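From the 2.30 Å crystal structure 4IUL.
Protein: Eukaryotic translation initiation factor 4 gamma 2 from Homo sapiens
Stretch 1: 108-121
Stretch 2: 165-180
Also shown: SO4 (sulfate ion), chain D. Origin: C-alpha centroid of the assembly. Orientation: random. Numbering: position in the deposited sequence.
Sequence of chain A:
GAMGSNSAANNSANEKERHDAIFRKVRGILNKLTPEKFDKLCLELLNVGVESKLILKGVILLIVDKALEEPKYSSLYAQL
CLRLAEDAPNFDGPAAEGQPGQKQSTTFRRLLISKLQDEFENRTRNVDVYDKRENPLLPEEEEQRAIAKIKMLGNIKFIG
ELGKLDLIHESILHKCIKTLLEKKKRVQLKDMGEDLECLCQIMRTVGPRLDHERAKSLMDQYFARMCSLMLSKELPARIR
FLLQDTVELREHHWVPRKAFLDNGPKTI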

# COMPACT_ATOMS: atom_id res chain seq x y z
N PHE A 108 1.41 16.36 6.36
CA PHE A 108 1.71 15.35 5.36
C PHE A 108 1.27 13.97 5.81
O PHE A 108 0.51 13.30 5.11
CB PHE A 108 3.21 15.30 5.04
CG PHE A 108 3.54 14.37 3.90
CD1 PHE A 108 3.34 14.78 2.58
CD2 PHE A 108 3.94 13.07 4.14
CE1 PHE A 108 3.54 13.88 1.52
CE2 PHE A 108 4.14 12.17 3.09
CZ PHE A 108 3.94 12.57 1.77
N ARG A 109 1.74 13.55 6.99
CA ARG A 109 1.41 12.23 7.52
C ARG A 109 -0.08 11.96 7.60
O ARG A 109 -0.54 10.88 7.25
CB ARG A 109 2.03 12.03 8.91
CG ARG A 109 3.56 11.83 8.90
CD ARG A 109 4.09 11.64 10.32
NE ARG A 109 5.55 11.57 10.38
CZ ARG A 109 6.27 10.50 10.05
NH1 ARG A 109 5.67 9.39 9.63
NH2 ARG A 109 7.59 10.53 10.16
N ARG A 110 -0.84 12.96 8.06
CA ARG A 110 -2.29 12.86 8.19
C ARG A 110 -3.01 12.71 6.85
O ARG A 110 -3.91 11.88 6.72
CB ARG A 110 -2.81 14.10 8.93
CG ARG A 110 -4.31 14.33 8.83
CD ARG A 110 -4.76 15.52 9.68
NE ARG A 110 -4.39 16.82 9.13
CZ ARG A 110 -5.00 17.41 8.10
NH1 ARG A 110 -4.60 18.60 7.67
NH2 ARG A 110 -6.03 16.80 7.51
N LEU A 111 -2.64 13.50 5.86
CA LEU A 111 -3.30 13.41 4.56
C LEU A 111 -2.92 12.15 3.78
O LEU A 111 -3.70 11.66 2.96
CB LEU A 111 -2.99 14.66 3.72
CG LEU A 111 -3.51 16.01 4.26
CD1 LEU A 111 -2.96 17.15 3.41
CD2 LEU A 111 -5.05 16.04 4.26
N LEU A 112 -1.73 11.60 4.04
CA LEU A 112 -1.29 10.39 3.34
C LEU A 112 -2.19 9.22 3.79
O LEU A 112 -2.74 8.48 2.98
CB LEU A 112 0.18 10.06 3.66
CG LEU A 112 1.02 9.35 2.60
CD1 LEU A 112 2.17 8.60 3.26
CD2 LEU A 112 0.18 8.38 1.81
N ILE A 113 -2.32 9.07 5.11
CA ILE A 113 -3.14 8.00 5.68
C ILE A 113 -4.55 8.10 5.10
O ILE A 113 -5.13 7.10 4.67
CB ILE A 113 -3.20 8.11 7.22
CG1 ILE A 113 -1.88 7.62 7.82
CG2 ILE A 113 -4.40 7.32 7.77
CD1 ILE A 113 -1.69 7.98 9.28
N SER A 114 -5.09 9.31 5.09
CA SER A 114 -6.42 9.57 4.58
C SER A 114 -6.59 9.16 3.12
O SER A 114 -7.58 8.54 2.76
CB SER A 114 -6.75 11.06 4.73
OG SER A 114 -7.93 11.39 4.04
N LYS A 115 -5.61 9.51 2.28
CA LYS A 115 -5.66 9.17 0.86
C LYS A 115 -5.66 7.67 0.58
O LYS A 115 -6.42 7.19 -0.25
CB LYS A 115 -4.49 9.82 0.11
CG LYS A 115 -4.39 9.42 -1.37
CD LYS A 115 -5.16 10.36 -2.30
CE LYS A 115 -6.66 10.29 -2.14
NZ LYS A 115 -7.37 11.19 -3.11
N LEU A 116 -4.79 6.91 1.26
CA LEU A 116 -4.78 5.48 1.01
C LEU A 116 -6.06 4.80 1.44
O LEU A 116 -6.49 3.82 0.84
CB LEU A 116 -3.56 4.84 1.66
CG LEU A 116 -2.49 4.90 0.57
CD1 LEU A 116 -1.23 5.51 1.11
CD2 LEU A 116 -2.27 3.52 -0.00
N GLN A 117 -6.70 5.33 2.48
CA GLN A 117 -7.97 4.77 2.91
C GLN A 117 -8.95 4.94 1.74
O GLN A 117 -9.78 4.07 1.47
CB GLN A 117 -8.48 5.52 4.15
CG GLN A 117 -9.79 4.98 4.72
CD GLN A 117 -9.75 3.48 4.96
OE1 GLN A 117 -8.90 2.98 5.69
NE2 GLN A 117 -10.68 2.76 4.34
N ASP A 118 -8.83 6.08 1.04
CA ASP A 118 -9.70 6.37 -0.10
C ASP A 118 -9.45 5.44 -1.29
O ASP A 118 -10.40 4.89 -1.86
CB ASP A 118 -9.51 7.82 -0.58
CG ASP A 118 -9.87 8.85 0.47
OD1 ASP A 118 -10.84 8.63 1.22
OD2 ASP A 118 -9.18 9.89 0.53
N GLU A 119 -8.19 5.28 -1.69
CA GLU A 119 -7.91 4.40 -2.82
C GLU A 119 -8.39 2.99 -2.51
O GLU A 119 -8.96 2.33 -3.37
CB GLU A 119 -6.41 4.38 -3.15
CG GLU A 119 -5.94 5.53 -4.03
CD GLU A 119 -6.51 5.49 -5.44
OE1 GLU A 119 -7.75 5.47 -5.59
OE2 GLU A 119 -5.72 5.48 -6.42
N PHE A 120 -8.18 2.53 -1.27
CA PHE A 120 -8.60 1.18 -0.92
C PHE A 120 -10.10 0.96 -1.08
O PHE A 120 -10.52 -0.11 -1.53
CB PHE A 120 -8.20 0.82 0.52
CG PHE A 120 -8.33 -0.65 0.82
CD1 PHE A 120 -7.47 -1.57 0.24
CD2 PHE A 120 -9.33 -1.11 1.67
CE1 PHE A 120 -7.59 -2.93 0.49
CE2 PHE A 120 -9.47 -2.48 1.92
CZ PHE A 120 -8.60 -3.39 1.34
N GLU A 121 -10.91 1.95 -0.73
CA GLU A 121 -12.37 1.83 -0.87
C GLU A 121 -12.80 1.83 -2.34
O GLU A 121 -13.66 1.04 -2.73
CB GLU A 121 -13.08 2.95 -0.11
CG GLU A 121 -13.15 2.77 1.41
CD GLU A 121 -13.63 4.03 2.14
OE1 GLU A 121 -14.42 4.82 1.56
OE2 GLU A 121 -13.22 4.23 3.31
S SO4 D . -7.99 19.68 5.44
O1 SO4 D . -9.35 19.54 6.00
O2 SO4 D . -7.02 19.87 6.53
O3 SO4 D . -7.65 18.48 4.67
O4 SO4 D . -7.95 20.86 4.55
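Stretch 2 165-180: LDLIHESILHKCIKTL

Neighbouring helices often pack through side chains whose rotamers carry their tips across a gap that the CA-to-CB bonds alone would not close, and this pair from eukaryotic translation initiation factor 4 gamma 2 is a good example. Stretch 1 is helical throughout. Stretch 2 starts as a loop, in which Asp 166 has positive phi (62°) and Ile 168 and His 169 are extended; His 169 occupies the N-cap position, and the helix runs from Glu 170 onward. The two helices point the same way, crossing at 19° with axes 11.4 Å apart at closest approach.

The loop comes nearest, with the CA atoms of Ile 113 and Ile 168 5.6 Å apart. Ile 113, in the m, t rotamer, brings CG1 to 3.5 Å from the backbone O of Leu 167 and lays CD1 over one face of the His 169 ring, 4.1 Å from its centroid. Leu 112 CD1 lies 4.3 Å from Leu 167 CB. Arg 109 starts out sideways, but its m, t, t chain extends NH1 to 3.5 Å from Leu 167 CD2. No direct hydrogen bond joins the stretches; water instead links Arg 109 NH1 to Leu 165 O, and another links the backbone O atoms of Arg 109 and Leu 167.

Farther along, Ile 172, with both chi angles t, sends CD1 to 4.0 Å from Leu 116 O and 4.2 Å from Phe 120 CB. Phe 120 points toward stretch 2, and chi1 t lodges its ring among Ile 172, Lys 175, Cys 176 and Thr 179. Its CE1 lies 3.8 Å from Cys 176 SG, while Thr 179 CG2 meets the ring edge, 4.2 Å from Phe 120 CZ. With chi1 p, Thr 179 also donates from OG1 to Cys 176 O at 2.9 Å, satisfying its hydroxyl within its own helix.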

# COMPACT_ATOMS: atom_id res chain seq x y z
N LEU A 165 7.35 1.25 6.94
CA LEU A 165 8.04 2.48 7.37
C LEU A 165 7.19 3.28 8.36
O LEU A 165 7.47 4.44 8.63
CB LEU A 165 8.35 3.35 6.14
CG LEU A 165 9.17 2.70 5.03
CD1 LEU A 165 9.15 3.57 3.78
CD2 LEU A 165 10.59 2.50 5.50
N ASP A 166 6.14 2.63 8.87
CA ASP A 166 5.20 3.22 9.83
C ASP A 166 4.45 4.43 9.27
O ASP A 166 4.10 5.35 10.02
CB ASP A 166 5.92 3.60 11.14
CG ASP A 166 4.98 3.56 12.35
OD1 ASP A 166 4.25 2.55 12.52
OD2 ASP A 166 4.96 4.53 13.15
N LEU A 167 4.17 4.41 7.97
CA LEU A 167 3.44 5.50 7.31
C LEU A 167 1.91 5.30 7.28
O LEU A 167 1.18 6.24 6.98
CB LEU A 167 4.00 5.72 5.90
CG LEU A 167 5.43 6.30 5.93
CD1 LEU A 167 6.01 6.44 4.51
CD2 LEU A 167 5.40 7.67 6.62
N ILE A 168 1.45 4.08 7.57
CA ILE A 168 0.02 3.79 7.67
C ILE A 168 -0.15 2.86 8.87
O ILE A 168 0.83 2.29 9.35
CB ILE A 168 -0.58 3.14 6.38
CG1 ILE A 168 0.27 1.95 5.91
CG2 ILE A 168 -0.76 4.20 5.29
CD1 ILE A 168 -0.08 0.65 6.61
N HIS A 169 -1.38 2.71 9.37
CA HIS A 169 -1.65 1.90 10.56
C HIS A 169 -2.16 0.45 10.41
O HIS A 169 -2.42 -0.03 9.30
CB HIS A 169 -2.61 2.69 11.46
CG HIS A 169 -2.07 4.03 11.87
ND1 HIS A 169 -2.89 5.08 12.25
CD2 HIS A 169 -0.80 4.49 11.97
CE1 HIS A 169 -2.15 6.13 12.55
NE2 HIS A 169 -0.87 5.80 12.39
N GLU A 170 -2.31 -0.21 11.56
CA GLU A 170 -2.75 -1.61 11.65
C GLU A 170 -4.10 -1.94 11.04
O GLU A 170 -4.29 -2.99 10.42
CB GLU A 170 -2.79 -2.06 13.12
CG GLU A 170 -1.45 -2.15 13.82
CD GLU A 170 -1.51 -3.07 15.05
OE1 GLU A 170 -2.44 -2.91 15.87
OE2 GLU A 170 -0.63 -3.95 15.18
N SER A 171 -5.06 -1.04 11.24
CA SER A 171 -6.40 -1.26 10.75
C SER A 171 -6.50 -1.59 9.25
O SER A 171 -7.12 -2.59 8.88
CB SER A 171 -7.27 -0.05 11.07
OG SER A 171 -8.61 -0.33 10.75
N ILE A 172 -5.89 -0.77 8.41
CA ILE A 172 -5.96 -1.01 6.96
C ILE A 172 -5.19 -2.25 6.54
O ILE A 172 -5.56 -2.91 5.56
CB ILE A 172 -5.48 0.22 6.14
CG1 ILE A 172 -6.00 0.12 4.70
CG2 ILE A 172 -3.98 0.29 6.13
CD1 ILE A 172 -5.74 1.35 3.85
N LEU A 173 -4.13 -2.58 7.27
CA LEU A 173 -3.35 -3.77 6.95
C LEU A 173 -4.22 -5.01 7.19
O LEU A 173 -4.27 -5.90 6.36
CB LEU A 173 -2.09 -3.83 7.80
CG LEU A 173 -0.98 -2.84 7.44
CD1 LEU A 173 0.09 -2.87 8.51
CD2 LEU A 173 -0.39 -3.19 6.07
N HIS A 174 -4.92 -5.05 8.33
CA HIS A 174 -5.79 -6.20 8.62
C HIS A 174 -6.90 -6.27 7.56
O HIS A 174 -7.35 -7.35 7.20
CB HIS A 174 -6.42 -6.07 10.02
CG HIS A 174 -5.50 -6.46 11.14
ND1 HIS A 174 -5.17 -7.77 11.41
CD2 HIS A 174 -4.79 -5.70 12.01
CE1 HIS A 174 -4.29 -7.80 12.40
NE2 HIS A 174 -4.05 -6.56 12.78
N LYS A 175 -7.32 -5.11 7.06
CA LYS A 175 -8.37 -5.07 6.05
C LYS A 175 -7.88 -5.66 4.73
O LYS A 175 -8.65 -6.26 3.98
CB LYS A 175 -8.84 -3.62 5.85
CG LYS A 175 -10.33 -3.47 5.70
CD LYS A 175 -10.78 -2.04 5.94
CE LYS A 175 -10.54 -1.62 7.38
NZ LYS A 175 -10.93 -0.20 7.62
N CYS A 176 -6.58 -5.49 4.44
CA CYS A 176 -6.00 -6.05 3.23
C CYS A 176 -5.93 -7.58 3.39
O CYS A 176 -6.33 -8.32 2.50
CB CYS A 176 -4.58 -5.50 3.02
SG CYS A 176 -4.49 -3.76 2.46
N ILE A 177 -5.43 -8.03 4.53
CA ILE A 177 -5.30 -9.46 4.81
C ILE A 177 -6.65 -10.17 4.72
O ILE A 177 -6.75 -11.26 4.17
CB ILE A 177 -4.71 -9.71 6.21
CG1 ILE A 177 -3.24 -9.26 6.24
CG2 ILE A 177 -4.85 -11.19 6.59
CD1 ILE A 177 -2.56 -9.45 7.57
N LYS A 178 -7.68 -9.54 5.27
CA LYS A 178 -9.02 -10.11 5.27
C LYS A 178 -9.58 -10.33 3.87
O LYS A 178 -10.21 -11.36 3.61
CB LYS A 178 -9.99 -9.23 6.07
CG LYS A 178 -11.40 -9.78 6.11
CD LYS A 178 -12.30 -9.02 7.08
CE LYS A 178 -13.68 -9.66 7.16
NZ LYS A 178 -14.58 -8.93 8.08
N THR A 179 -9.36 -9.38 2.97
CA THR A 179 -9.87 -9.51 1.62
C THR A 179 -9.11 -10.56 0.82
O THR A 179 -9.69 -11.22 -0.05
CB THR A 179 -9.83 -8.16 0.86
OG1 THR A 179 -8.47 -7.74 0.69
CG2 THR A 179 -10.59 -7.10 1.62
N LEU A 180 -7.83 -10.73 1.11
CA LEU A 180 -7.01 -11.71 0.40
C LEU A 180 -7.33 -13.15 0.78
O LEU A 180 -7.20 -14.05 -0.05
CB LEU A 180 -5.52 -11.42 0.62
CG LEU A 180 -4.96 -10.13 0.01
CD1 LEU A 180 -3.44 -10.09 0.21
CD2 LEU A 180 -5.30 -10.07 -1.48
O HOH W 1 7.53 6.77 9.78
O HOH W 2 1.59 8.69 7.46
O HOH W 3 3.16 8.56 9.66